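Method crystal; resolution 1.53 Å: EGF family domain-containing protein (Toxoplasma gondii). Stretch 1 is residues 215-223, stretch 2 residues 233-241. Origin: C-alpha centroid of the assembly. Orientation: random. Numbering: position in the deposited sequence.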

# COMPACT_ATOMS: atom_id res chain seq x y z
N GLY A 215 15.27 5.75 -3.31
CA GLY A 215 16.61 5.55 -2.77
C GLY A 215 16.80 6.09 -1.37
O GLY A 215 15.99 6.87 -0.86
N GLY A 216 17.89 5.65 -0.74
CA GLY A 216 18.31 6.20 0.54
C GLY A 216 17.92 5.34 1.72
O GLY A 216 18.13 5.75 2.86
N HIS A 217 17.38 4.16 1.46
CA HIS A 217 16.82 3.31 2.52
C HIS A 217 17.74 2.16 2.90
O HIS A 217 18.59 1.76 2.11
N LYS A 218 17.55 1.62 4.10
CA LYS A 218 18.31 0.46 4.54
C LYS A 218 17.72 -0.81 3.93
O LYS A 218 16.55 -1.13 4.16
N GLY A 219 18.54 -1.53 3.17
CA GLY A 219 18.07 -2.70 2.45
C GLY A 219 19.10 -3.82 2.37
O GLY A 219 20.20 -3.72 2.91
N TYR A 220 18.72 -4.89 1.70
CA TYR A 220 19.57 -6.07 1.65
C TYR A 220 20.77 -5.83 0.76
O TYR A 220 20.74 -4.99 -0.14
N ASP A 221 21.85 -6.54 1.07
CA ASP A 221 23.11 -6.45 0.34
C ASP A 221 23.02 -7.35 -0.89
O ASP A 221 23.35 -8.54 -0.83
N TYR A 222 22.55 -6.79 -1.99
CA TYR A 222 22.31 -7.57 -3.20
C TYR A 222 23.63 -8.03 -3.80
O TYR A 222 23.70 -9.08 -4.41
N LYS A 223 24.67 -7.21 -3.63
CA LYS A 223 25.94 -7.47 -4.30
C LYS A 223 26.82 -8.46 -3.55
O LYS A 223 27.47 -9.31 -4.17
N PRO A 233 30.34 -13.44 1.18
CA PRO A 233 29.55 -12.98 2.33
C PRO A 233 28.86 -11.64 2.10
O PRO A 233 29.15 -10.95 1.12
N TYR A 234 27.95 -11.28 3.00
CA TYR A 234 27.18 -10.05 2.88
C TYR A 234 27.47 -9.15 4.06
O TYR A 234 27.92 -9.61 5.12
N ASN A 235 27.23 -7.85 3.89
CA ASN A 235 27.45 -6.89 4.96
C ASN A 235 26.34 -5.85 4.93
O ASN A 235 26.58 -4.68 4.63
N PRO A 236 25.11 -6.28 5.23
CA PRO A 236 24.01 -5.32 5.31
C PRO A 236 24.21 -4.39 6.50
O PRO A 236 24.98 -4.73 7.40
N PRO A 237 23.52 -3.25 6.53
CA PRO A 237 22.57 -2.80 5.50
C PRO A 237 23.25 -2.15 4.30
O PRO A 237 24.35 -1.60 4.43
N HIS A 238 22.59 -2.24 3.15
CA HIS A 238 23.01 -1.57 1.93
C HIS A 238 22.06 -0.42 1.65
O HIS A 238 20.85 -0.59 1.78
N VAL A 239 22.57 0.75 1.26
CA VAL A 239 21.69 1.88 1.00
C VAL A 239 21.13 1.77 -0.41
O VAL A 239 21.87 1.68 -1.38
N THR A 240 19.80 1.77 -0.51
CA THR A 240 19.15 1.57 -1.80
C THR A 240 19.30 2.78 -2.72
O THR A 240 19.51 3.92 -2.28
N LYS A 241 19.19 2.49 -4.01
CA LYS A 241 19.08 3.52 -5.03
C LYS A 241 17.62 3.67 -5.44
O LYS A 241 16.76 2.92 -4.98

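The two stretches belong to one chain and run antiparallel, burying 678 Å² between them. Two residue pairs set the register. Lys218 faces Val239 as a non-hydrogen-bonded pair, and Gly219 faces His238 as a hydrogen-bonded pair.

Backbone hydrogen bonds form the frame on which the side chains are hung. Gly219 N donates to His238 O at 2.9 Å, and His238 N donates to Gly219 O at 2.8 Å. Nearer the start of stretch 1, Thr240 N donates to His217 O at 2.9 Å, and Gly216 N donates to Thr240 O at 2.8 Å. His217 O also receives a CA-H...O contact from Val239 CA at 3.3 Å.

Two side chains accept hydrogen bonds from backbone amides of the other stretch. Asp221 is buried and its CA-to-CB bond points toward stretch 2. Its chi1 is t, and OD2 accepts from Asn235 N at 2.8 Å, with a nearly straight angle of 168°. The carboxylate thus holds the loop ahead of the strand in stretch 2. OD2 also lies 3.4 Å from Tyr234 CA. The other oxygen, OD1, is hydrogen-bonded to a residue just outside the stretches. Thr240 is the second case. Its chi1 is p, and its OG1 accepts from His217 N at 3.1 Å. Thr240 therefore meets His217 through both backbone and side chain.

One water sits beside Thr240. It donates to Lys241 O at 2.8 Å and is 2.9 Å from Thr240 OG1, also a hydrogen bond. It accepts a weak hydrogen bond from Gly215 N at 3.0 Å. The water so links the two stretches next to the Gly215 and Lys241 pair.

The aromatic contact joins Tyr222 and His238. The CA-to-CB bond of Tyr222 points away from stretch 2, but with chi1 p the ring end comes nearer. Its edge is directed at the face of His238 in an offset arrangement, with centroids 5.3 Å apart and planes at 84°. Tyr222 CE2 is 3.6 Å from His238 NE2. His238 has chi1 t, and its NE2 is hydrogen-bonded elsewhere in the structure. Its CB also packs 3.9 Å from Asp221 CA and 3.5 Å from Tyr220 O.

The remaining packing is carbon-rich or depends on glycine. On the face that carries Lys218 and Val239, Lys218 CB lies 4.0 Å from Pro237 CB. Lys218 is m at chi1, and Val239 is t. Val239 CG1 rests 3.6 Å from Gly216 CA. His217 is m at chi1, and its CB lies 3.5 Å from Thr240 OG1. Gly219 has no side chain; a CB there would point to the face that carries His238. Thr240 CG2 comes to 4.3 Å from Gly219 CA. A CB on Gly219 would be 3.0 Å from Thr240 CG2, a clash. At Gly215 and Gly216 the backbone angles themselves call for glycine. Gly215 CA is already 3.4 Å from Thr240 O.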

# COMPACT_ATOMS: atom_id res chain seq x y z
CB HIS A 217 15.46 2.75 2.08
CG HIS A 217 14.53 3.79 1.55
ND1 HIS A 217 14.03 4.81 2.33
CD2 HIS A 217 13.99 3.96 0.32
CE1 HIS A 217 13.24 5.57 1.60
NE2 HIS A 217 13.19 5.08 0.38
CB LYS A 218 18.31 0.37 6.07
CG LYS A 218 19.07 1.51 6.73
CD LYS A 218 18.79 1.59 8.23
CE LYS A 218 19.15 2.97 8.79
NZ LYS A 218 18.30 4.05 8.21
CB TYR A 220 18.77 -7.30 1.18
CG TYR A 220 18.63 -7.55 -0.31
CD1 TYR A 220 17.73 -6.84 -1.09
CD2 TYR A 220 19.35 -8.58 -0.92
CE1 TYR A 220 17.57 -7.11 -2.44
CE2 TYR A 220 19.20 -8.86 -2.26
CZ TYR A 220 18.32 -8.12 -3.02
OH TYR A 220 18.17 -8.41 -4.36
CB ASP A 221 24.26 -6.86 1.27
CG ASP A 221 25.61 -6.78 0.59
OD1 ASP A 221 25.68 -6.34 -0.58
OD2 ASP A 221 26.61 -7.15 1.25
CB TYR A 222 21.51 -6.76 -4.24
CG TYR A 222 22.35 -5.75 -4.99
CD1 TYR A 222 23.13 -6.13 -6.08
CD2 TYR A 222 22.38 -4.43 -4.59
CE1 TYR A 222 23.92 -5.22 -6.74
CE2 TYR A 222 23.16 -3.50 -5.25
CZ TYR A 222 23.93 -3.90 -6.33
OH TYR A 222 24.71 -2.98 -6.99
CB LYS A 223 26.72 -6.17 -4.47
CG LYS A 223 28.06 -6.35 -5.17
CD LYS A 223 28.73 -5.01 -5.40
CE LYS A 223 29.90 -5.14 -6.34
NZ LYS A 223 31.14 -4.51 -5.80
CB PRO A 233 30.59 -12.86 3.44
CG PRO A 233 31.83 -12.49 2.71
CD PRO A 233 31.78 -13.23 1.40
CB TYR A 234 25.68 -10.37 2.80
CG TYR A 234 25.38 -11.39 1.72
CD1 TYR A 234 25.32 -11.01 0.39
CD2 TYR A 234 25.19 -12.73 2.04
CE1 TYR A 234 25.08 -11.93 -0.60
CE2 TYR A 234 24.94 -13.65 1.06
CZ TYR A 234 24.89 -13.25 -0.26
OH TYR A 234 24.65 -14.18 -1.25
CB ASN A 235 28.83 -6.23 4.83
CG ASN A 235 29.26 -5.50 6.10
OD1 ASN A 235 28.79 -5.81 7.19
ND2 ASN A 235 30.16 -4.54 5.95
CB PRO A 236 22.78 -6.22 5.46
CG PRO A 236 23.30 -7.46 6.11
CD PRO A 236 24.67 -7.66 5.53
CB PRO A 237 21.70 -1.80 6.26
CG PRO A 237 22.61 -1.23 7.29
CD PRO A 237 23.56 -2.32 7.68
CB HIS A 238 23.02 -2.56 0.77
CG HIS A 238 23.16 -1.92 -0.57
ND1 HIS A 238 24.35 -1.40 -1.03
CD2 HIS A 238 22.26 -1.70 -1.56
CE1 HIS A 238 24.18 -0.90 -2.24
NE2 HIS A 238 22.92 -1.07 -2.58
CB VAL A 239 22.41 3.24 1.16
CG1 VAL A 239 21.44 4.39 0.91
CG2 VAL A 239 23.00 3.36 2.55
CB THR A 240 17.65 1.29 -1.63
OG1 THR A 240 17.01 2.43 -1.07
CG2 THR A 240 17.42 0.08 -0.74
CB LYS A 241 19.93 3.17 -6.24
CG LYS A 241 21.41 3.04 -5.94
CD LYS A 241 22.05 4.38 -5.64
CE LYS A 241 23.57 4.26 -5.63
NZ LYS A 241 24.02 3.05 -4.89
O HOH W 1 14.88 2.80 -2.94